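Local coordinates for protein putative alpha-galactosidase/melibiase (Bacteroides fragilis, PDB 4OGZ) that probably hydrolyses alpha-D-galactosides, releasing their terminal, non-reducing alpha-D-galactose residues, at residues Q121-L134 / V364-K378. Numbering follows the deposited sequence.
Sequences QTADAMVENGMRDL and VRQMNDSTLQILLNK
Arg365 NH1 donates to Gln121 OE1 at 2.7 Å, lying nearly in line with the amide C=O and with the oxygen near the guanidinium plane, although the N-H...O angle is bent to 140°. Gln121 CB lies against Arg365 CD, while the chain, extended beyond CG, carries OE1 out to NH1; Asp363 pairs with NH2 of the same arginine. The contact lies in the (beta/alpha)8 barrel, the probable catalytic domain, where helix 116-128, which follows strand 102-105 by way of the short helix 107-110, packs against the chain leaving strand 358-360; these are the neighbouring first and last strands of the barrel. Ala125 is small enough to let the backbone of Val364 and Arg365 come close to the helix.

Toward the end of the helix, a water gives Val364 O a 2.8 Å bond and also accepts from Asn129 ND2, which reaches Val364 O directly through a weak bond. Asparagine suits position 129 because its two amide ends do different work. CG sits between backbone N and carbonyl carbon (chi1 69°), and OD1 turns back to accept from Met131 N at 2.9 Å, an Asx turn; ND2 is left facing the other segment. Gly130 follows with positive phi, where a side chain would jam against Asn129 O and crowd Leu376 CD1.

Alongside these polar groups the contact is apolar. Val364 divides its branches: CG2 meets Thr122 CG2 at 3.7 Å, whereas CG1 touches the selenium of selenomethionine Met131 at 3.6 Å. A bend at chi3 (55°) brings Met131 CE back beside the same CG1, and Met131 CG rests on Leu376 CD2. Leu376 CD1 approaches Asn129 O, and Leu134 closes the far end, its CD1 pressed to 3.4 Å from Leu376 CA.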
loop_
_atom_site.group_PDB
_atom_site.type_symbol
_atom_site.label_atom_id
_atom_site.label_comp_id
_atom_site.label_asym_id
_atom_site.label_seq_id
_atom_site.Cartn_x
_atom_site.Cartn_y
_atom_site.Cartn_z
ATOM N N GLN A 121 -3.615 17.893 -7.030
ATOM C CA GLN A 121 -4.152 17.282 -8.270
ATOM C C GLN A 121 -4.215 15.738 -8.228
ATOM O O GLN A 121 -5.103 15.131 -8.817
ATOM C CB GLN A 121 -3.347 17.699 -9.513
ATOM C CG GLN A 121 -3.571 19.110 -10.025
ATOM C CD GLN A 121 -2.464 19.569 -11.000
ATOM O OE1 GLN A 121 -1.542 18.829 -11.314
ATOM N NE2 GLN A 121 -2.547 20.799 -11.434
ATOM N N THR A 122 -3.281 15.124 -7.520
ATOM C CA THR A 122 -3.237 13.687 -7.385
ATOM C C THR A 122 -4.389 13.227 -6.480
ATOM O O THR A 122 -5.089 12.286 -6.790
ATOM C CB THR A 122 -1.859 13.249 -6.838
ATOM O OG1 THR A 122 -0.894 13.445 -7.892
ATOM C CG2 THR A 122 -1.861 11.784 -6.380
ATOM N N ALA A 123 -4.596 13.935 -5.383
ATOM C CA ALA A 123 -5.750 13.687 -4.506
ATOM C C ALA A 123 -7.075 13.814 -5.292
ATOM O O ALA A 123 -7.952 12.949 -5.188
ATOM C CB ALA A 123 -5.706 14.655 -3.338
ATOM N N ASP A 124 -7.213 14.883 -6.101
ATOM C CA ASP A 124 -8.435 15.113 -6.877
ATOM C C ASP A 124 -8.645 13.987 -7.882
ATOM O O ASP A 124 -9.768 13.589 -8.157
ATOM C CB ASP A 124 -8.378 16.459 -7.657
ATOM C CG ASP A 124 -8.361 17.720 -6.736
ATOM O OD1 ASP A 124 -8.761 17.665 -5.539
ATOM O OD2 ASP A 124 -7.961 18.777 -7.238
ATOM N N ALA A 125 -7.566 13.527 -8.505
ATOM C CA ALA A 125 -7.690 12.476 -9.484
ATOM C C ALA A 125 -8.206 11.212 -8.812
ATOM O O ALA A 125 -9.101 10.548 -9.316
ATOM C CB ALA A 125 -6.362 12.228 -10.164
HETATM N N MSE A 126 -7.663 10.910 -7.644
HETATM C CA MSE A 126 -8.002 9.681 -6.918
HETATM C C MSE A 126 -9.424 9.730 -6.424
HETATM O O MSE A 126 -10.114 8.693 -6.367
HETATM C CB MSE A 126 -6.998 9.509 -5.783
HETATM C CG MSE A 126 -5.716 8.837 -6.273
HETATM SE SE MSE A 126 -4.225 9.055 -4.981
HETATM C CE MSE A 126 -4.964 7.962 -3.537
ATOM N N VAL A 127 -9.889 10.914 -6.044
ATOM C CA VAL A 127 -11.307 11.102 -5.728
ATOM C C VAL A 127 -12.183 10.730 -6.918
ATOM O O VAL A 127 -13.171 10.026 -6.777
ATOM C CB VAL A 127 -11.570 12.555 -5.306
ATOM C CG1 VAL A 127 -13.049 12.899 -5.392
ATOM C CG2 VAL A 127 -11.040 12.768 -3.901
ATOM N N GLU A 128 -11.797 11.189 -8.101
ATOM C CA GLU A 128 -12.640 11.160 -9.258
ATOM C C GLU A 128 -12.455 9.921 -10.124
ATOM O O GLU A 128 -13.319 9.624 -10.932
ATOM C CB GLU A 128 -12.352 12.407 -10.128
ATOM C CG GLU A 128 -12.805 13.732 -9.508
ATOM C CD GLU A 128 -12.140 14.950 -10.127
ATOM O OE1 GLU A 128 -11.719 14.880 -11.312
ATOM O OE2 GLU A 128 -12.021 15.978 -9.418
ATOM N N ASN A 129 -11.359 9.178 -9.959
ATOM C CA ASN A 129 -11.041 8.125 -10.924
ATOM C C ASN A 129 -11.311 6.724 -10.443
ATOM O O ASN A 129 -10.994 5.790 -11.163
ATOM C CB ASN A 129 -9.579 8.236 -11.412
ATOM C CG ASN A 129 -8.554 7.893 -10.335
ATOM O OD1 ASN A 129 -8.868 7.330 -9.293
ATOM N ND2 ASN A 129 -7.307 8.249 -10.595
ATOM N N GLY A 130 -11.872 6.567 -9.226
ATOM C CA GLY A 130 -12.119 5.255 -8.713
ATOM C C GLY A 130 -11.197 4.761 -7.620
ATOM O O GLY A 130 -11.610 3.908 -6.823
HETATM N N MSE A 131 -9.973 5.289 -7.538
HETATM C CA MSE A 131 -8.957 4.721 -6.614
HETATM C C MSE A 131 -9.342 4.927 -5.166
HETATM O O MSE A 131 -9.198 3.998 -4.352
HETATM C CB MSE A 131 -7.545 5.264 -6.871
HETATM C CG MSE A 131 -7.070 4.831 -8.273
HETATM SE SE MSE A 131 -5.316 5.640 -8.615
HETATM C CE MSE A 131 -4.289 5.018 -7.053
ATOM N N ARG A 132 -9.846 6.113 -4.815
ATOM C CA ARG A 132 -10.277 6.330 -3.429
ATOM C C ARG A 132 -11.360 5.351 -3.029
ATOM O O ARG A 132 -11.430 4.886 -1.867
ATOM C CB ARG A 132 -10.773 7.760 -3.203
ATOM C CG ARG A 132 -11.037 8.105 -1.752
ATOM C CD ARG A 132 -11.400 9.550 -1.527
ATOM N NE ARG A 132 -12.734 9.861 -2.035
ATOM C CZ ARG A 132 -13.537 10.801 -1.555
ATOM N NH1 ARG A 132 -13.173 11.568 -0.539
ATOM N NH2 ARG A 132 -14.702 10.986 -2.116
ATOM N N ASP A 133 -12.221 5.018 -3.974
ATOM C CA ASP A 133 -13.326 4.090 -3.642
ATOM C C ASP A 133 -12.939 2.612 -3.642
ATOM O O ASP A 133 -13.751 1.758 -3.262
ATOM C CB ASP A 133 -14.518 4.392 -4.561
ATOM C CG ASP A 133 -15.167 5.694 -4.191
ATOM O OD1 ASP A 133 -15.630 5.772 -3.032
ATOM O OD2 ASP A 133 -15.173 6.661 -5.007
ATOM N N LEU A 134 -11.683 2.333 -3.999
ATOM C CA LEU A 134 -11.076 1.018 -3.827
ATOM C C LEU A 134 -10.052 0.961 -2.727
ATOM O O LEU A 134 -9.415 -0.085 -2.496
ATOM C CB LEU A 134 -10.448 0.574 -5.160
ATOM C CG LEU A 134 -11.494 0.375 -6.250
ATOM C CD1 LEU A 134 -10.832 -0.152 -7.508
ATOM C CD2 LEU A 134 -12.602 -0.591 -5.840
ATOM N N VAL A 364 -1.127 9.109 -11.557
ATOM C CA VAL A 364 -2.531 8.747 -11.496
ATOM C C VAL A 364 -3.474 9.857 -12.029
ATOM O O VAL A 364 -4.656 9.618 -12.191
ATOM C CB VAL A 364 -2.961 8.297 -10.049
ATOM C CG1 VAL A 364 -2.155 7.101 -9.600
ATOM C CG2 VAL A 364 -2.801 9.405 -9.031
ATOM N N ARG A 365 -2.959 11.045 -12.334
ATOM C CA ARG A 365 -3.795 12.092 -12.948
ATOM C C ARG A 365 -4.247 11.725 -14.359
ATOM O O ARG A 365 -5.192 12.273 -14.863
ATOM C CB ARG A 365 -3.069 13.429 -12.960
ATOM C CG ARG A 365 -2.767 13.979 -11.569
ATOM C CD ARG A 365 -1.788 15.141 -11.588
ATOM N NE ARG A 365 -0.643 14.858 -12.434
ATOM C CZ ARG A 365 0.264 15.754 -12.792
ATOM N NH1 ARG A 365 0.193 17.010 -12.366
ATOM N NH2 ARG A 365 1.263 15.390 -13.577
ATOM N N GLN A 366 -3.570 10.793 -14.997
ATOM C CA GLN A 366 -3.929 10.411 -16.344
ATOM C C GLN A 366 -3.463 9.011 -16.603
ATOM O O GLN A 366 -2.266 8.732 -16.538
ATOM C CB GLN A 366 -3.269 11.365 -17.323
ATOM C CG GLN A 366 -3.136 10.861 -18.757
ATOM C CD GLN A 366 -2.851 11.996 -19.726
ATOM O OE1 GLN A 366 -1.723 12.474 -19.787
ATOM N NE2 GLN A 366 -3.874 12.458 -20.459
HETATM N N MSE A 367 -4.407 8.119 -16.864
HETATM C CA MSE A 367 -4.117 6.701 -17.010
HETATM C C MSE A 367 -4.803 6.127 -18.194
HETATM O O MSE A 367 -5.926 6.495 -18.511
HETATM C CB MSE A 367 -4.641 6.020 -15.735
HETATM C CG MSE A 367 -3.576 6.066 -14.666
HETATM SE SE MSE A 367 -4.139 5.091 -13.059
HETATM C CE MSE A 367 -5.603 6.291 -12.537
ATOM N N ASN A 368 -4.163 5.188 -18.870
ATOM C CA ASN A 368 -4.869 4.499 -19.955
ATOM C C ASN A 368 -5.725 3.367 -19.380
ATOM O O ASN A 368 -5.550 2.978 -18.228
ATOM C CB ASN A 368 -3.908 4.023 -21.053
ATOM C CG ASN A 368 -2.847 3.061 -20.550
ATOM O OD1 ASN A 368 -3.115 2.215 -19.714
ATOM N ND2 ASN A 368 -1.633 3.175 -21.090
ATOM N N ASP A 369 -6.659 2.875 -20.182
ATOM C CA ASP A 369 -7.600 1.850 -19.738
ATOM C C ASP A 369 -6.907 0.593 -19.259
ATOM O O ASP A 369 -7.374 -0.028 -18.306
ATOM C CB ASP A 369 -8.550 1.453 -20.879
ATOM C CG ASP A 369 -9.392 2.616 -21.377
ATOM O OD1 ASP A 369 -9.572 3.615 -20.636
ATOM O OD2 ASP A 369 -9.883 2.516 -22.515
ATOM N N SER A 370 -5.830 0.203 -19.944
ATOM C CA SER A 370 -5.055 -0.982 -19.589
ATOM C C SER A 370 -4.467 -0.835 -18.181
ATOM O O SER A 370 -4.533 -1.774 -17.395
ATOM C CB SER A 370 -3.990 -1.283 -20.639
ATOM O OG SER A 370 -3.128 -0.194 -20.801
ATOM N N THR A 371 -3.963 0.346 -17.835
ATOM C CA THR A 371 -3.496 0.603 -16.469
ATOM C C THR A 371 -4.646 0.596 -15.452
ATOM O O THR A 371 -4.551 -0.011 -14.369
ATOM C CB THR A 371 -2.785 1.955 -16.382
ATOM O OG1 THR A 371 -1.615 1.932 -17.208
ATOM C CG2 THR A 371 -2.389 2.272 -14.941
ATOM N N LEU A 372 -5.730 1.286 -15.795
ATOM C CA LEU A 372 -6.931 1.299 -14.945
ATOM C C LEU A 372 -7.500 -0.096 -14.710
ATOM O O LEU A 372 -7.991 -0.419 -13.634
ATOM C CB LEU A 372 -8.008 2.160 -15.587
ATOM C CG LEU A 372 -7.835 3.675 -15.565
ATOM C CD1 LEU A 372 -8.849 4.299 -16.526
ATOM C CD2 LEU A 372 -7.973 4.220 -14.148
ATOM N N GLN A 373 -7.429 -0.918 -15.737
ATOM C CA GLN A 373 -7.889 -2.283 -15.675
ATOM C C GLN A 373 -7.117 -3.066 -14.633
ATOM O O GLN A 373 -7.604 -4.074 -14.163
ATOM C CB GLN A 373 -7.683 -2.987 -17.005
ATOM C CG GLN A 373 -8.240 -4.395 -17.107
ATOM C CD GLN A 373 -9.760 -4.442 -17.170
ATOM O OE1 GLN A 373 -10.425 -3.432 -17.407
ATOM N NE2 GLN A 373 -10.318 -5.632 -16.969
ATOM N N ILE A 374 -5.867 -2.696 -14.388
ATOM C CA ILE A 374 -5.059 -3.410 -13.403
ATOM C C ILE A 374 -5.288 -2.816 -12.007
ATOM O O ILE A 374 -5.700 -3.520 -11.085
ATOM C CB ILE A 374 -3.572 -3.351 -13.775
ATOM C CG1 ILE A 374 -3.336 -4.124 -15.099
ATOM C CG2 ILE A 374 -2.732 -3.902 -12.642
ATOM C CD1 ILE A 374 -2.019 -3.817 -15.782
ATOM N N LEU A 375 -5.060 -1.510 -11.880
ATOM C CA LEU A 375 -5.078 -0.845 -10.569
ATOM C C LEU A 375 -6.467 -0.745 -9.924
ATOM O O LEU A 375 -6.570 -0.483 -8.737
ATOM C CB LEU A 375 -4.513 0.567 -10.706
ATOM C CG LEU A 375 -3.041 0.665 -11.071
ATOM C CD1 LEU A 375 -2.648 2.130 -11.090
ATOM C CD2 LEU A 375 -2.139 -0.089 -10.111
ATOM N N LEU A 376 -7.523 -0.863 -10.728
ATOM C CA LEU A 376 -8.865 -0.840 -10.206
ATOM C C LEU A 376 -9.472 -2.252 -10.137
ATOM O O LEU A 376 -10.674 -2.372 -10.138
ATOM C CB LEU A 376 -9.762 0.117 -11.031
ATOM C CG LEU A 376 -9.341 1.604 -11.096
ATOM C CD1 LEU A 376 -10.390 2.378 -11.879
ATOM C CD2 LEU A 376 -9.150 2.263 -9.743
ATOM N N ASN A 377 -8.663 -3.308 -10.085
ATOM C CA ASN A 377 -9.208 -4.648 -10.000
ATOM C C ASN A 377 -9.602 -4.876 -8.550
ATOM O O ASN A 377 -8.744 -5.127 -7.715
ATOM C CB ASN A 377 -8.229 -5.733 -10.445
ATOM C CG ASN A 377 -8.867 -7.117 -10.471
ATOM O OD1 ASN A 377 -9.538 -7.527 -9.496
ATOM N ND2 ASN A 377 -8.616 -7.877 -11.525
ATOM N N LYS A 378 -10.885 -4.729 -8.292
ATOM C CA LYS A 378 -11.459 -4.795 -6.945
ATOM C C LYS A 378 -11.190 -6.123 -6.257
ATOM O O LYS A 378 -11.117 -6.186 -5.002
ATOM C CB LYS A 378 -12.958 -4.559 -7.105
ATOM C CG LYS A 378 -13.858 -4.871 -5.935
ATOM C CD LYS A 378 -15.308 -4.836 -6.432
ATOM C CE LYS A 378 -16.305 -4.561 -5.320
ATOM N NZ LYS A 378 -17.283 -3.493 -5.680
HETATM O O HOH W 1 0.071 11.529 -9.871
HETATM O O HOH W 2 -7.153 9.757 -13.349
#